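Local coordinates for protein alpha-L-rhamnosidase (Aspergillus terreus, PDB 6GSZ) that probably hydrolyses terminal non-reducing alpha-L-rhamnose residues in alpha-L-rhamnosides, at residues L447-P458 against I484-W494. Residues are numbered along the deposited sequence; the frame is centred on the assembly and turned at random.
Sequences LWSMRGNFFSIP and IYDTAGFLRAW. With CA (calcium ion), chain K; EDO (1,2-ethanediol), chain B.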
# COMPACT_ATOMS: atom_id res chain seq x y z
N LEU A 447 1.33 11.35 -3.36
CA LEU A 447 0.15 10.85 -2.64
C LEU A 447 -0.77 10.06 -3.61
O LEU A 447 -1.22 8.94 -3.26
CB LEU A 447 -0.58 12.05 -2.04
CG LEU A 447 -1.97 11.82 -1.46
CD1 LEU A 447 -1.95 10.90 -0.27
CD2 LEU A 447 -2.65 13.14 -1.15
N TRP A 448 -1.04 10.64 -4.77
CA TRP A 448 -1.89 9.96 -5.72
C TRP A 448 -1.23 8.70 -6.30
O TRP A 448 -1.97 7.73 -6.61
CB TRP A 448 -2.34 10.92 -6.83
CG TRP A 448 -3.49 11.78 -6.40
CD1 TRP A 448 -3.45 13.09 -6.02
CD2 TRP A 448 -4.89 11.41 -6.38
NE1 TRP A 448 -4.70 13.53 -5.72
CE2 TRP A 448 -5.62 12.56 -6.01
CE3 TRP A 448 -5.61 10.26 -6.73
CZ2 TRP A 448 -7.01 12.56 -5.87
CZ3 TRP A 448 -6.98 10.27 -6.64
CH2 TRP A 448 -7.67 11.40 -6.20
N SER A 449 0.09 8.69 -6.52
CA SER A 449 0.76 7.48 -6.96
C SER A 449 0.70 6.38 -5.88
O SER A 449 0.61 5.17 -6.19
CB SER A 449 2.14 7.71 -7.49
OG SER A 449 2.10 8.29 -8.77
N MET A 450 0.80 6.77 -4.61
CA MET A 450 0.64 5.82 -3.54
C MET A 450 -0.79 5.24 -3.55
O MET A 450 -0.96 4.00 -3.43
CB MET A 450 1.02 6.42 -2.18
CG MET A 450 0.73 5.45 -1.02
SD MET A 450 1.53 5.94 0.45
CE MET A 450 1.11 4.50 1.43
N ARG A 451 -1.77 6.13 -3.60
CA ARG A 451 -3.16 5.66 -3.65
C ARG A 451 -3.39 4.69 -4.82
O ARG A 451 -4.08 3.67 -4.66
CB ARG A 451 -4.10 6.85 -3.81
CG ARG A 451 -4.20 7.71 -2.57
CD ARG A 451 -4.91 9.02 -2.87
NE ARG A 451 -5.13 9.80 -1.67
CZ ARG A 451 -5.60 11.05 -1.66
NH1 ARG A 451 -5.71 11.74 -2.80
NH2 ARG A 451 -5.90 11.61 -0.49
N GLY A 452 -2.77 4.94 -5.97
CA GLY A 452 -3.05 4.13 -7.09
C GLY A 452 -2.47 2.72 -6.99
O GLY A 452 -2.95 1.78 -7.65
N ASN A 453 -1.39 2.59 -6.22
CA ASN A 453 -0.56 1.42 -6.18
C ASN A 453 -0.54 0.70 -4.82
O ASN A 453 0.20 -0.29 -4.68
CB ASN A 453 0.85 1.77 -6.62
CG ASN A 453 0.92 2.05 -8.10
OD1 ASN A 453 0.74 1.12 -8.91
ND2 ASN A 453 1.16 3.31 -8.48
N PHE A 454 -1.38 1.11 -3.88
CA PHE A 454 -1.61 0.32 -2.66
C PHE A 454 -3.00 -0.29 -2.82
O PHE A 454 -3.99 0.26 -2.36
CB PHE A 454 -1.41 1.18 -1.41
CG PHE A 454 0.02 1.25 -0.93
CD1 PHE A 454 1.03 1.80 -1.72
CD2 PHE A 454 0.37 0.64 0.26
CE1 PHE A 454 2.35 1.83 -1.26
CE2 PHE A 454 1.69 0.67 0.69
CZ PHE A 454 2.66 1.20 -0.09
N PHE A 455 -3.04 -1.33 -3.65
CA PHE A 455 -4.33 -1.92 -4.11
C PHE A 455 -4.27 -3.42 -3.81
O PHE A 455 -3.92 -4.19 -4.72
CB PHE A 455 -4.50 -1.67 -5.61
CG PHE A 455 -5.90 -1.79 -6.15
CD1 PHE A 455 -6.49 -3.04 -6.37
CD2 PHE A 455 -6.66 -0.66 -6.42
CE1 PHE A 455 -7.78 -3.14 -6.86
CE2 PHE A 455 -7.95 -0.78 -6.92
CZ PHE A 455 -8.51 -2.01 -7.13
N SER A 456 -4.49 -3.78 -2.54
CA SER A 456 -4.36 -5.16 -1.93
C SER A 456 -2.87 -5.48 -1.67
O SER A 456 -2.54 -5.91 -0.58
CB SER A 456 -5.11 -6.28 -2.72
OG SER A 456 -5.09 -7.45 -1.99
N ILE A 457 -2.03 -5.31 -2.70
CA ILE A 457 -0.57 -5.50 -2.68
C ILE A 457 0.06 -4.19 -3.18
O ILE A 457 -0.61 -3.38 -3.83
CB ILE A 457 -0.15 -6.70 -3.54
CG1 ILE A 457 -0.49 -6.46 -5.02
CG2 ILE A 457 -0.75 -7.99 -3.02
CD1 ILE A 457 0.32 -7.31 -5.97
N PRO A 458 1.35 -3.93 -2.89
CA PRO A 458 2.03 -2.75 -3.41
C PRO A 458 2.47 -3.02 -4.84
O PRO A 458 3.43 -3.75 -5.08
CB PRO A 458 3.20 -2.57 -2.44
CG PRO A 458 3.50 -3.99 -1.96
CD PRO A 458 2.21 -4.77 -2.07
N ILE A 484 3.00 8.62 4.79
CA ILE A 484 1.75 9.18 4.21
C ILE A 484 0.51 8.46 4.74
O ILE A 484 -0.49 9.11 5.03
CB ILE A 484 1.82 9.19 2.68
CG1 ILE A 484 3.03 9.98 2.18
CG2 ILE A 484 0.52 9.69 2.08
CD1 ILE A 484 3.17 9.99 0.70
N TYR A 485 0.60 7.12 4.85
CA TYR A 485 -0.50 6.31 5.35
C TYR A 485 0.03 5.29 6.35
O TYR A 485 1.20 4.93 6.31
CB TYR A 485 -1.18 5.52 4.22
CG TYR A 485 -2.13 6.27 3.31
CD1 TYR A 485 -3.47 6.42 3.67
CD2 TYR A 485 -1.72 6.84 2.12
CE1 TYR A 485 -4.37 7.09 2.84
CE2 TYR A 485 -2.60 7.52 1.30
CZ TYR A 485 -3.93 7.66 1.66
OH TYR A 485 -4.83 8.33 0.85
N ASP A 486 -0.85 4.82 7.24
CA ASP A 486 -0.56 3.72 8.14
C ASP A 486 -0.62 2.41 7.35
O ASP A 486 -1.69 1.84 7.09
CB ASP A 486 -1.50 3.73 9.34
CG ASP A 486 -1.17 2.66 10.37
OD1 ASP A 486 -0.51 1.65 10.02
OD2 ASP A 486 -1.49 2.92 11.57
N THR A 487 0.57 2.00 6.88
CA THR A 487 0.74 0.83 6.04
C THR A 487 1.04 -0.45 6.81
O THR A 487 1.30 -1.48 6.18
CB THR A 487 1.95 1.05 5.14
OG1 THR A 487 3.02 1.36 6.04
CG2 THR A 487 1.76 2.22 4.19
N ALA A 488 1.00 -0.40 8.16
CA ALA A 488 1.56 -1.50 8.93
C ALA A 488 0.84 -2.84 8.63
O ALA A 488 1.54 -3.85 8.38
CB ALA A 488 1.54 -1.16 10.40
N GLY A 489 -0.48 -2.86 8.75
CA GLY A 489 -1.21 -4.12 8.50
C GLY A 489 -1.13 -4.61 7.06
O GLY A 489 -0.95 -5.82 6.80
N PHE A 490 -1.20 -3.65 6.14
CA PHE A 490 -1.07 -3.94 4.71
C PHE A 490 0.25 -4.64 4.44
O PHE A 490 0.32 -5.65 3.74
CB PHE A 490 -1.22 -2.63 3.96
CG PHE A 490 -1.05 -2.67 2.47
CD1 PHE A 490 0.19 -2.72 1.90
CD2 PHE A 490 -2.15 -2.69 1.62
CE1 PHE A 490 0.38 -2.71 0.52
CE2 PHE A 490 -1.96 -2.65 0.25
CZ PHE A 490 -0.71 -2.70 -0.31
N LEU A 491 1.35 -4.08 4.95
CA LEU A 491 2.68 -4.65 4.67
C LEU A 491 2.93 -5.89 5.53
O LEU A 491 3.66 -6.78 5.08
CB LEU A 491 3.76 -3.60 4.85
CG LEU A 491 3.76 -2.50 3.79
CD1 LEU A 491 4.72 -1.41 4.18
CD2 LEU A 491 4.07 -3.05 2.39
N ARG A 492 2.28 -5.99 6.70
CA ARG A 492 2.41 -7.21 7.45
C ARG A 492 1.98 -8.43 6.61
O ARG A 492 2.64 -9.49 6.59
CB ARG A 492 1.60 -7.16 8.75
CG ARG A 492 1.87 -8.31 9.70
CD ARG A 492 1.02 -8.28 10.96
NE ARG A 492 1.60 -9.21 11.93
CZ ARG A 492 1.25 -9.20 13.23
NH1 ARG A 492 0.18 -8.50 13.62
NH2 ARG A 492 2.01 -9.85 14.12
N ALA A 493 0.80 -8.28 5.99
CA ALA A 493 0.23 -9.35 5.16
C ALA A 493 1.14 -9.66 3.96
O ALA A 493 1.44 -10.85 3.66
CB ALA A 493 -1.18 -8.96 4.75
N TRP A 494 1.57 -8.60 3.28
CA TRP A 494 2.42 -8.78 2.10
C TRP A 494 3.70 -9.55 2.45
O TRP A 494 4.17 -10.43 1.72
CB TRP A 494 2.68 -7.45 1.42
CG TRP A 494 3.44 -7.55 0.15
CD1 TRP A 494 2.95 -8.01 -1.05
CD2 TRP A 494 4.81 -7.24 -0.09
NE1 TRP A 494 3.94 -7.96 -2.00
CE2 TRP A 494 5.11 -7.52 -1.44
CE3 TRP A 494 5.84 -6.76 0.73
CZ2 TRP A 494 6.37 -7.34 -2.01
CZ3 TRP A 494 7.09 -6.59 0.18
CH2 TRP A 494 7.36 -6.89 -1.16
CA CA K . -1.40 2.44 13.78
C1 EDO B . -3.71 -6.11 2.98
O1 EDO B . -4.16 -6.18 1.58
C2 EDO B . -4.68 -5.36 3.91
O2 EDO B . -4.38 -3.91 4.06
O HOH W 1 -1.02 -6.63 1.53
O HOH W 2 -0.48 0.65 12.78
O HOH W 3 0.08 4.43 13.62
O HOH W 4 -2.27 4.00 15.41
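Phe454 and Phe490 form an offset stack, centroids 4.8 Å apart and planes 30° from parallel. Phe454 CD2 lies over one face of the Phe490 ring, near its rim. Phe490 holds its CG anti to the backbone N (chi1 177°), which sends the ring against the 454-458 loop. Its CZ meets the Ile457-Pro458 peptide. Pro458 turns its CG-CD edge onto one face of the Trp494 indole, a CH-pi contact with CD 3.6 Å from the centroid of the five-membered ring. On the far face of Phe454 sits Met450 CE, which also reaches Thr487 CG2 at 3.6 Å. The contact lies in the six-hairpin glycosidase domain, the catalytic fold of this family. It joins the C-terminal end of helix 437-453 and the loop after it to the end of helix 471-484 and the start of helix 488-503. Met450 SD stands at the edge of the Tyr485 ring, a Met-aromatic contact. Leu447 CD1 touches Ile484 CG2 at 3.6 Å. At the polar edge, Arg451 NE donates to Tyr485 OH (2.9 Å, 168°), in the guanidinium plane. One water donates to Ser456 O and Phe490 O. Asp486 OD1 caps Ala488 N, and OD2 binds calcium at 2.3 Å.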